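Local coordinates for HEPN domain-containing protein (Sulfolobus tokodaii, PDB 1WOL) that is of unknown function but adopts the helical HEPN fold, whose relatives often work alongside nucleotidyltransferases, at residues A[56-61]-A[71-76]; A[40-45]-A[115-120]. All coordinates share one frame; numbering follows the deposited sequence.

Contact 1 of 2, residues A[56-61]-A[71-76]; sequences HSISHL and QCATFL. With TBU (tertiary-butyl alcohol), chain C.
Ile58 and Ala73 meet where the short helix 58-61 packs against helix 67-77 of the all-helical HEPN domain. The branch methyl CG2 of Ile58 lies 3.6 Å from Ala73 CB, the closest approach between the two segments. A chi1 of -63° puts Ile58 CG1 beside the backbone N and CG2 anti to it. CD1, at the end of the CG1 branch, lies 3.9 Å from Leu76 CB, one helical turn further on; the two side chains cross obliquely. Ile58 thus spans Ala73 and Leu76, and the small Ala73 lets the backbone come close as well: its CB is 3.9 Å from Ser59 N, and the CA atoms of Ser59 and Ala73 are 5.2 Å apart. At the border of this apolar patch Ser59 OG and Thr74 OG1 stand 4.0 Å apart, and Thr74 OG1 bonds instead to Leu70 O, back along its own helix.

A second shell fixes the first turn of helix 58-61. Ser57 is its N-cap, and Asp77, at the end of helix 67-77, accepts from Ile58 N through OD1 and from Ser59 N through OD2, while Ser57 OG also bonds to OD2. One carboxylate therefore holds the start of the short helix against its neighbour. Behind, Leu76 touches Ala38 of helix 27-48 and Cys109 of helix 100-120, and Cys72 is joined to Cys109 by a disulfide. On the far flank of helix 67-77, a tertiary-butyl alcohol sits at Phe75, its methyl C3 4.2 Å above the centre of one ring face. The capping bond itself runs from His60 N to Ser57 OG, 3.1 Å long, with an N-H...O angle of 149°.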
# COMPACT_ATOMS: atom_id res chain seq x y z
N HIS A 56 0.45 -11.07 -2.25
CA HIS A 56 0.59 -9.76 -1.61
C HIS A 56 0.82 -8.69 -2.66
O HIS A 56 1.18 -7.55 -2.35
CB HIS A 56 1.76 -9.77 -0.63
CG HIS A 56 1.48 -10.54 0.62
ND1 HIS A 56 2.11 -11.74 0.92
CD2 HIS A 56 0.59 -10.33 1.61
CE1 HIS A 56 1.61 -12.22 2.05
NE2 HIS A 56 0.68 -11.38 2.48
N SER A 57 0.66 -9.06 -3.91
CA SER A 57 0.82 -8.05 -4.96
C SER A 57 -0.49 -7.29 -5.00
O SER A 57 -1.55 -7.90 -5.19
CB SER A 57 1.01 -8.73 -6.29
OG SER A 57 0.75 -7.76 -7.28
N ILE A 58 -0.49 -5.95 -4.80
CA ILE A 58 -1.73 -5.26 -4.80
C ILE A 58 -2.33 -5.26 -6.22
O ILE A 58 -3.52 -5.36 -6.41
CB ILE A 58 -1.50 -3.83 -4.35
CG1 ILE A 58 -1.01 -3.84 -2.94
CG2 ILE A 58 -2.83 -3.04 -4.44
CD1 ILE A 58 -0.06 -2.61 -2.63
N SER A 59 -1.46 -5.17 -7.20
CA SER A 59 -1.87 -5.19 -8.56
C SER A 59 -2.56 -6.51 -9.00
O SER A 59 -3.45 -6.51 -9.80
CB SER A 59 -0.67 -4.96 -9.46
OG SER A 59 -1.13 -4.84 -10.79
N HIS A 60 -2.11 -7.63 -8.45
CA HIS A 60 -2.71 -8.89 -8.89
C HIS A 60 -4.00 -9.05 -8.19
O HIS A 60 -4.82 -9.74 -8.71
CB HIS A 60 -1.80 -10.10 -8.58
CG HIS A 60 -0.52 -10.13 -9.38
ND1 HIS A 60 -0.46 -9.78 -10.72
CD2 HIS A 60 0.70 -10.64 -9.07
CE1 HIS A 60 0.73 -10.08 -11.21
NE2 HIS A 60 1.46 -10.60 -10.23
N LEU A 61 -4.21 -8.37 -7.06
CA LEU A 61 -5.45 -8.46 -6.33
C LEU A 61 -6.60 -7.70 -7.00
O LEU A 61 -7.75 -7.99 -6.81
CB LEU A 61 -5.29 -7.93 -4.89
CG LEU A 61 -4.49 -8.66 -3.80
CD1 LEU A 61 -4.44 -7.80 -2.52
CD2 LEU A 61 -5.20 -9.98 -3.51
N GLN A 71 -1.69 2.26 -11.53
CA GLN A 71 -0.37 2.91 -11.49
C GLN A 71 0.13 2.98 -10.04
O GLN A 71 1.32 2.68 -9.74
CB GLN A 71 -0.38 4.33 -12.06
CG GLN A 71 -0.63 4.20 -13.54
CD GLN A 71 -1.04 5.50 -14.14
OE1 GLN A 71 -1.02 6.58 -13.47
NE2 GLN A 71 -1.34 5.43 -15.35
N CYS A 72 -0.75 3.36 -9.12
CA CYS A 72 -0.27 3.38 -7.73
C CYS A 72 -0.10 1.96 -7.16
O CYS A 72 0.77 1.85 -6.27
CB CYS A 72 -1.30 4.10 -6.83
SG CYS A 72 -1.08 5.91 -6.83
N ALA A 73 -0.97 1.02 -7.48
CA ALA A 73 -0.75 -0.36 -6.96
C ALA A 73 0.63 -0.84 -7.52
O ALA A 73 1.43 -1.36 -6.73
CB ALA A 73 -1.90 -1.27 -7.43
N THR A 74 0.91 -0.71 -8.79
CA THR A 74 2.22 -1.15 -9.32
C THR A 74 3.37 -0.47 -8.58
O THR A 74 4.40 -1.12 -8.22
CB THR A 74 2.28 -0.89 -10.86
OG1 THR A 74 1.30 -1.75 -11.42
CG2 THR A 74 3.72 -1.12 -11.52
N PHE A 75 3.23 0.84 -8.33
CA PHE A 75 4.28 1.60 -7.66
C PHE A 75 4.42 1.07 -6.24
O PHE A 75 5.61 0.93 -5.78
CB PHE A 75 3.88 3.09 -7.64
CG PHE A 75 4.80 3.99 -6.90
CD1 PHE A 75 6.07 4.29 -7.37
CD2 PHE A 75 4.41 4.54 -5.65
CE1 PHE A 75 6.93 5.09 -6.59
CE2 PHE A 75 5.31 5.34 -4.91
CZ PHE A 75 6.57 5.63 -5.36
N LEU A 76 3.34 0.88 -5.49
CA LEU A 76 3.48 0.44 -4.10
C LEU A 76 4.01 -1.01 -4.02
O LEU A 76 4.67 -1.38 -3.03
CB LEU A 76 2.16 0.54 -3.38
CG LEU A 76 1.85 2.03 -3.03
CD1 LEU A 76 0.42 2.05 -2.38
CD2 LEU A 76 2.89 2.58 -2.08
O TBU C . 2.96 8.52 -10.06
C TBU C . 3.51 7.51 -9.20
C1 TBU C . 4.87 7.12 -9.89
C2 TBU C . 2.58 6.34 -9.17
C3 TBU C . 3.66 8.11 -7.83

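Contact 2 of 2, residues A[40-45]-A[115-120]; sequences KAVKGL and NWVKGQ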
# COMPACT_ATOMS: atom_id res chain seq x y z
N LYS A 40 -4.04 -3.80 2.71
CA LYS A 40 -5.14 -4.06 3.60
C LYS A 40 -6.45 -3.52 3.06
O LYS A 40 -7.51 -4.17 3.16
CB LYS A 40 -4.83 -3.55 5.00
CG LYS A 40 -3.80 -4.41 5.90
CD LYS A 40 -2.80 -5.38 5.34
CE LYS A 40 -2.09 -6.10 6.45
NZ LYS A 40 -1.28 -7.06 5.76
N ALA A 41 -6.44 -2.32 2.52
CA ALA A 41 -7.67 -1.76 1.91
C ALA A 41 -8.19 -2.62 0.77
O ALA A 41 -9.38 -2.84 0.80
CB ALA A 41 -7.30 -0.36 1.36
N VAL A 42 -7.32 -3.07 -0.11
CA VAL A 42 -7.77 -3.89 -1.27
C VAL A 42 -8.22 -5.22 -0.73
O VAL A 42 -9.27 -5.69 -1.19
CB VAL A 42 -6.69 -3.97 -2.28
CG1 VAL A 42 -7.05 -4.97 -3.37
CG2 VAL A 42 -6.57 -2.56 -2.92
N LYS A 43 -7.59 -5.74 0.34
CA LYS A 43 -8.19 -7.04 0.82
C LYS A 43 -9.56 -6.84 1.48
O LYS A 43 -10.48 -7.80 1.45
CB LYS A 43 -7.17 -7.69 1.84
CG LYS A 43 -6.16 -8.46 1.06
CD LYS A 43 -5.00 -9.03 1.78
CE LYS A 43 -4.22 -10.02 0.91
NZ LYS A 43 -2.81 -10.18 1.54
N GLY A 44 -9.78 -5.69 2.07
CA GLY A 44 -11.03 -5.30 2.63
C GLY A 44 -12.09 -5.25 1.50
O GLY A 44 -13.22 -5.68 1.66
N LEU A 45 -11.69 -4.60 0.41
CA LEU A 45 -12.65 -4.52 -0.74
C LEU A 45 -12.97 -5.92 -1.29
O LEU A 45 -14.15 -6.21 -1.61
CB LEU A 45 -11.99 -3.72 -1.87
CG LEU A 45 -12.83 -3.60 -3.18
CD1 LEU A 45 -14.02 -2.80 -2.90
CD2 LEU A 45 -11.88 -3.03 -4.27
N ASN A 115 -8.95 5.63 -0.48
CA ASN A 115 -10.23 6.39 -0.69
C ASN A 115 -11.01 5.69 -1.78
O ASN A 115 -12.31 5.75 -1.73
CB ASN A 115 -9.95 7.80 -1.23
CG ASN A 115 -9.40 8.72 -0.28
OD1 ASN A 115 -9.58 8.58 0.87
ND2 ASN A 115 -8.76 9.81 -0.82
N TRP A 116 -10.34 5.13 -2.77
CA TRP A 116 -11.06 4.46 -3.93
C TRP A 116 -11.75 3.21 -3.35
O TRP A 116 -12.91 2.92 -3.63
CB TRP A 116 -10.05 4.18 -4.96
CG TRP A 116 -10.59 3.29 -6.06
CD1 TRP A 116 -11.38 3.70 -7.17
CD2 TRP A 116 -10.38 1.90 -6.22
NE1 TRP A 116 -11.63 2.59 -7.99
CE2 TRP A 116 -11.02 1.49 -7.44
CE3 TRP A 116 -9.68 0.94 -5.46
CZ2 TRP A 116 -10.99 0.17 -7.92
CZ3 TRP A 116 -9.66 -0.36 -5.94
CH2 TRP A 116 -10.30 -0.74 -7.16
N VAL A 117 -11.10 2.50 -2.42
CA VAL A 117 -11.78 1.36 -1.83
C VAL A 117 -12.93 1.83 -0.99
O VAL A 117 -14.01 1.23 -1.04
CB VAL A 117 -10.72 0.57 -0.88
CG1 VAL A 117 -11.51 -0.40 0.05
CG2 VAL A 117 -9.74 -0.08 -1.73
N LYS A 118 -12.80 2.87 -0.15
CA LYS A 118 -13.87 3.30 0.74
C LYS A 118 -15.12 3.68 -0.10
O LYS A 118 -16.27 3.39 0.32
CB LYS A 118 -13.37 4.40 1.65
CG LYS A 118 -12.46 3.79 2.72
CD LYS A 118 -11.89 4.91 3.55
CE LYS A 118 -12.67 5.40 4.69
NZ LYS A 118 -11.75 6.66 5.08
N GLY A 119 -14.84 4.21 -1.27
CA GLY A 119 -15.94 4.69 -2.10
C GLY A 119 -16.79 3.53 -2.56
O GLY A 119 -17.97 3.72 -3.02
N GLN A 120 -16.25 2.35 -2.57
CA GLN A 120 -16.99 1.22 -3.10
C GLN A 120 -17.67 0.38 -2.10
O GLN A 120 -18.46 -0.53 -2.46
CB GLN A 120 -16.03 0.33 -3.86
CG GLN A 120 -15.45 0.96 -5.16
CD GLN A 120 -14.32 0.15 -5.69
OE1 GLN A 120 -13.11 0.44 -5.37
NE2 GLN A 120 -14.59 -0.86 -6.52
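Val117 packs over the turn of helix 27-48 made by Ala41 and Leu45, forming the apolar centre of the contact. Its methyl CG1, anti to the backbone N (chi1 165°), faces Leu45 CB at 3.9 Å, and CG2 lies at the same distance from Ala41 CB. Val42 meets CG2 more loosely with its own CG2, 4.2 Å off, the two valines crossing at about a right angle. CG1 also presses on the backbone, 3.3 Å from Ala41 O, an oxygen already engaged by Leu45 N within the helix.

Leu45 carries the aromatic contact. Its CD2 reaches Trp116 CZ3 at 3.9 Å, approaching the indole obliquely while the two side chains cross at about a right angle. Its other methyl, CD1, rests 3.8 Å from Gln120 CB, so the fork of Leu45 meets Trp116 with one methyl and Gln120 with both, while its CB meets Val117.

Gln120 adds a polar group to the apolar packing: its extended side chain carries the amide end over one face of the Trp116 indole and against both Leu45 methyls. An alanine here would probably leave that indole face and the two Leu45 methyls less covered, although the contact of CB with CD1 would remain.

Further out, Lys118 NZ forms a salt bridge with Glu12 and Lys43 NZ one with Glu39, while Val117 also touches Ile8 of helix 4-23. Trp116 also touches Leu62 and Pro66.

The axes of the two segments approach to 9.3 Å and run nearly parallel, 18° apart, with Leu45 and Val117 as the nearest CA pair. Near-parallel helices joined by apolar side chains, with helix 4-23 alongside, are those of the helical bundle at the core of the HEPN fold.

Both contacts are buried, but contact 2 joins two long helices of the bundle, 27-48 and 100-120, whereas contact 1 sets the short helix 58-61 against helix 67-77, in the chain between them. Contact 1 is nested inside the loop that contact 2 closes, and their centres are 13 Å apart. They touch through Val42 and Lys43: Val42 CG1 lies 3.8 Å from Leu61 CB, and Lys43 packs on His56 and Leu61. Both have apolar centres, isoleucine on an alanine in contact 1, valine, leucine and an indole in contact 2. Contact 1 adds a serine cap and backbone N-H groups bonded to the neighbouring Asp77 carboxylate; contact 2 has salt bridges from lysines that point away from the interface.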